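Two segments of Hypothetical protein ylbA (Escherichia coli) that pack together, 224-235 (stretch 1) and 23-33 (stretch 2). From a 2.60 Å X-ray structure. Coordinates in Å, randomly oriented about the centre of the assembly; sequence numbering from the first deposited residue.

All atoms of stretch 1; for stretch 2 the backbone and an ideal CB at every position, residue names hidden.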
# COMPACT_ATOMS: atom_id res chain seq x y z
N LYS A 224 13.19 -1.74 -3.95
CA LYS A 224 12.44 -2.53 -2.99
C LYS A 224 12.56 -1.91 -1.61
O LYS A 224 13.66 -1.62 -1.16
CB LYS A 224 12.98 -3.96 -3.00
CG LYS A 224 12.44 -4.88 -1.94
CD LYS A 224 12.72 -6.32 -2.36
CE LYS A 224 12.46 -7.30 -1.23
NZ LYS A 224 13.45 -7.15 -0.13
N GLY A 225 11.42 -1.70 -0.96
CA GLY A 225 11.43 -1.11 0.37
C GLY A 225 11.09 0.37 0.39
O GLY A 225 10.70 0.91 1.43
N ASP A 226 11.24 1.04 -0.74
CA ASP A 226 10.93 2.47 -0.83
C ASP A 226 9.43 2.70 -0.88
O ASP A 226 8.67 1.83 -1.31
CB ASP A 226 11.56 3.08 -2.09
CG ASP A 226 13.06 3.25 -1.98
OD1 ASP A 226 13.66 3.70 -2.98
OD2 ASP A 226 13.64 2.93 -0.91
N TYR A 227 9.01 3.89 -0.45
CA TYR A 227 7.61 4.25 -0.48
C TYR A 227 7.50 5.60 -1.15
O TYR A 227 8.32 6.46 -0.92
CB TYR A 227 7.04 4.38 0.93
CG TYR A 227 5.59 4.82 0.92
CD1 TYR A 227 4.57 3.93 0.60
CD2 TYR A 227 5.26 6.15 1.15
CE1 TYR A 227 3.24 4.35 0.52
CE2 TYR A 227 3.94 6.59 1.08
CZ TYR A 227 2.94 5.69 0.76
OH TYR A 227 1.65 6.14 0.70
N ILE A 228 6.47 5.78 -1.96
CA ILE A 228 6.33 7.04 -2.66
C ILE A 228 4.93 7.61 -2.58
O ILE A 228 3.95 6.91 -2.88
CB ILE A 228 6.67 6.88 -4.14
CG1 ILE A 228 7.98 6.13 -4.29
CG2 ILE A 228 6.73 8.24 -4.81
CD1 ILE A 228 8.28 5.76 -5.71
N PHE A 229 4.83 8.87 -2.18
CA PHE A 229 3.54 9.54 -2.12
C PHE A 229 3.40 10.50 -3.29
O PHE A 229 4.08 11.51 -3.35
CB PHE A 229 3.36 10.34 -0.83
CG PHE A 229 2.15 11.21 -0.85
CD1 PHE A 229 2.27 12.59 -0.81
CD2 PHE A 229 0.87 10.64 -0.93
CE1 PHE A 229 1.13 13.41 -0.85
CE2 PHE A 229 -0.26 11.44 -0.97
CZ PHE A 229 -0.14 12.83 -0.93
N MET A 230 2.51 10.17 -4.22
CA MET A 230 2.26 10.99 -5.39
C MET A 230 0.99 11.80 -5.11
O MET A 230 -0.11 11.25 -5.14
CB MET A 230 2.06 10.09 -6.61
CG MET A 230 3.19 9.09 -6.87
SD MET A 230 2.69 7.78 -8.05
CE MET A 230 3.85 6.47 -7.67
N GLY A 231 1.15 13.08 -4.85
CA GLY A 231 0.01 13.93 -4.54
C GLY A 231 -0.95 14.22 -5.68
O GLY A 231 -0.72 13.84 -6.83
N ALA A 232 -2.04 14.90 -5.35
CA ALA A 232 -3.05 15.26 -6.34
C ALA A 232 -2.51 16.31 -7.32
O ALA A 232 -1.93 17.33 -6.91
CB ALA A 232 -4.30 15.79 -5.64
N TYR A 233 -2.69 16.04 -8.61
CA TYR A 233 -2.23 16.92 -9.67
C TYR A 233 -0.71 16.84 -9.80
O TYR A 233 -0.03 17.85 -9.68
CB TYR A 233 -2.65 18.36 -9.39
CG TYR A 233 -4.14 18.58 -9.33
CD1 TYR A 233 -4.92 18.67 -10.49
CD2 TYR A 233 -4.78 18.73 -8.10
CE1 TYR A 233 -6.29 18.92 -10.42
CE2 TYR A 233 -6.15 18.97 -8.02
CZ TYR A 233 -6.90 19.06 -9.18
OH TYR A 233 -8.26 19.31 -9.06
N SER A 234 -0.19 15.64 -10.03
CA SER A 234 1.24 15.45 -10.19
C SER A 234 1.50 14.50 -11.36
O SER A 234 0.62 13.72 -11.73
CB SER A 234 1.84 14.87 -8.89
OG SER A 234 1.30 13.59 -8.58
N LEU A 235 2.70 14.57 -11.95
CA LEU A 235 3.04 13.69 -13.07
C LEU A 235 4.09 12.67 -12.67
O LEU A 235 5.18 13.02 -12.24
CB LEU A 235 3.55 14.49 -14.27
CG LEU A 235 4.32 13.67 -15.32
CD1 LEU A 235 3.51 12.45 -15.76
CD2 LEU A 235 4.64 14.55 -16.51
N UNK A 23 5.52 18.23 -0.10
CA UNK A 23 4.15 18.34 0.43
C UNK A 23 3.07 18.67 -0.59
O UNK A 23 3.12 19.69 -1.27
CB UNK A 23 4.12 19.41 1.52
N UNK A 24 2.07 17.79 -0.68
CA UNK A 24 0.98 18.00 -1.61
C UNK A 24 1.33 17.57 -3.03
O UNK A 24 0.44 17.34 -3.85
CB UNK A 24 0.57 19.47 -1.60
N UNK A 25 2.62 17.49 -3.31
CA UNK A 25 3.06 17.08 -4.63
C UNK A 25 3.56 15.66 -4.61
O UNK A 25 3.00 14.80 -5.28
CB UNK A 25 4.15 18.02 -5.15
N UNK A 26 4.61 15.41 -3.85
CA UNK A 26 5.12 14.06 -3.77
C UNK A 26 6.12 13.95 -2.63
O UNK A 26 6.57 14.95 -2.08
CB UNK A 26 5.76 13.64 -5.10
N UNK A 27 6.46 12.72 -2.28
CA UNK A 27 7.41 12.45 -1.21
C UNK A 27 7.98 11.07 -1.40
O UNK A 27 7.26 10.13 -1.70
CB UNK A 27 6.76 12.58 0.17
N UNK A 28 9.29 10.95 -1.25
CA UNK A 28 9.95 9.66 -1.38
C UNK A 28 10.38 9.35 0.04
O UNK A 28 11.11 10.11 0.65
CB UNK A 28 11.12 9.67 -2.37
N UNK A 29 9.88 8.25 0.58
CA UNK A 29 10.20 7.85 1.93
C UNK A 29 10.88 6.50 1.92
O UNK A 29 10.56 5.64 1.10
CB UNK A 29 8.94 7.82 2.80
N UNK A 30 11.81 6.31 2.84
CA UNK A 30 12.53 5.06 2.95
C UNK A 30 12.30 4.53 4.35
O UNK A 30 13.19 4.64 5.20
CB UNK A 30 14.02 5.24 2.65
N UNK A 31 11.11 3.94 4.61
CA UNK A 31 10.69 3.37 5.91
C UNK A 31 11.81 2.79 6.77
O UNK A 31 11.71 2.73 8.00
CB UNK A 31 9.66 2.27 5.66
N UNK A 32 12.89 2.36 6.12
CA UNK A 32 14.03 1.82 6.83
C UNK A 32 14.57 2.95 7.69
O UNK A 32 14.55 2.89 8.92
CB UNK A 32 15.09 1.27 5.88
N UNK A 33 15.04 4.01 7.02
CA UNK A 33 15.59 5.16 7.71
C UNK A 33 14.51 6.00 8.37
O UNK A 33 14.47 7.22 8.21
CB UNK A 33 16.40 6.02 6.73

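The two segments pair as antiparallel strands, 227-230 against 26-29, so side chains alternate between two faces of the sheet.

Position 23 points away from stretch 1, with nothing of it near the ideal CB. Most residues would fit. It is H23, which makes no contact here.

Position 24 has phi/psi of 81/-21. A CB would be jammed against the carbonyl O of position 23, so glycine is called for. It is G24. Its O receives a CA-H...O contact from G231 CA at 3.5 Å.

Position 25 also points away, and a polar or small residue would suit. Its O accepts a hydrogen bond from G231 N at 2.6 Å. A CB on G231 would clash with this O and, more severely, with G24 O. The residue is N25. The end of the side chain comes nearer, with N25 ND2 4.3 Å from Y233 O. ND2 also makes a weak hydrogen bond to G24 O.

Position 26 pairs with M230 without hydrogen bonds between them. Its CB lies on the I228 and M230 face, where apolar residues would suit. It is F26. The ring leads away from stretch 1, while F26 CB stays 4.4 Å from M230 CA.

Position 27 pairs with F229 on the other face. Its ideal CB is 4.2 Å from F229 CB. A small apolar residue would pack there, though larger ones are not excluded. It is A27, with CB 4.1 Å from F229 CB. F229 N donates to A27 O at 2.8 Å, and A27 N to F229 O at 2.9 Å, though the place of F229 O is less sure.

Position 28 returns to the I228 face. The ideal CB is 5.1 Å from I228 CG1, leaving a gap for leucine, isoleucine or methionine. It is L28, whose CD2 reaches to 3.7 Å from I228 CG1.

Position 29 pairs with Y227, whose ring offers an apolar surface. Leucine, valine or methionine would suit. It is L29, with CD2 4.0 Å from Y227 CD2. L29 N donates to Y227 O and Y227 N to L29 O, each at 2.8 Å.

Position 30 points sideways, its ideal CB 4.3 Å from D226 OD2. A polar or basic residue would be reasonable. It is T30, with OG1 3.8 Å from D226 OD2, too far for a hydrogen bond.

Position 31 points toward stretch 1, its ideal CB 4.6 Å from G225 O. Proline or another compact apolar residue would fit. It is P31, with CG 3.0 Å from G225 O and CD 4.2 Å from Y227 CB.

Position 32 points toward stretch 1, but nothing of it is near the ideal CB; polar residues suit. It is D32, poorly ordered, with OD1 3.9 Å from G225 O. Position 33 has room for a side chain, but is G33.

Stretch 2 23-33: HGNFALLTPDG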
# COMPACT_ATOMS: atom_id res chain seq x y z
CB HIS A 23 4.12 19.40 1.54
CG HIS A 23 5.06 19.10 2.67
ND1 HIS A 23 4.72 18.25 3.71
CD2 HIS A 23 6.34 19.48 2.89
CE1 HIS A 23 5.76 18.12 4.52
NE2 HIS A 23 6.75 18.85 4.05
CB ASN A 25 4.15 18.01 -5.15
CG ASN A 25 3.59 19.12 -5.99
OD1 ASN A 25 4.33 20.00 -6.45
ND2 ASN A 25 2.28 19.09 -6.21
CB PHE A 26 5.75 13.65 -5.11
CG PHE A 26 7.23 13.92 -5.20
CD1 PHE A 26 8.15 12.95 -4.83
CD2 PHE A 26 7.70 15.15 -5.66
CE1 PHE A 26 9.53 13.20 -4.90
CE2 PHE A 26 9.07 15.42 -5.74
CZ PHE A 26 9.99 14.44 -5.36
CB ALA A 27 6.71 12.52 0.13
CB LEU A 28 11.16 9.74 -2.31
CG LEU A 28 12.06 8.52 -2.53
CD1 LEU A 28 12.83 8.22 -1.26
CD2 LEU A 28 11.24 7.32 -2.93
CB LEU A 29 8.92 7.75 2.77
CG LEU A 29 8.40 8.97 3.52
CD1 LEU A 29 8.74 10.26 2.80
CD2 LEU A 29 6.91 8.81 3.68
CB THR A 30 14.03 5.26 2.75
OG1 THR A 30 14.27 5.87 1.47
CG2 THR A 30 14.75 3.91 2.84
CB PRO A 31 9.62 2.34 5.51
CG PRO A 31 9.78 2.18 4.02
CD PRO A 31 10.15 3.55 3.56
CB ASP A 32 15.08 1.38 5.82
CG ASP A 32 14.47 0.72 4.61
OD1 ASP A 32 13.69 1.39 3.89
OD2 ASP A 32 14.77 -0.47 4.38
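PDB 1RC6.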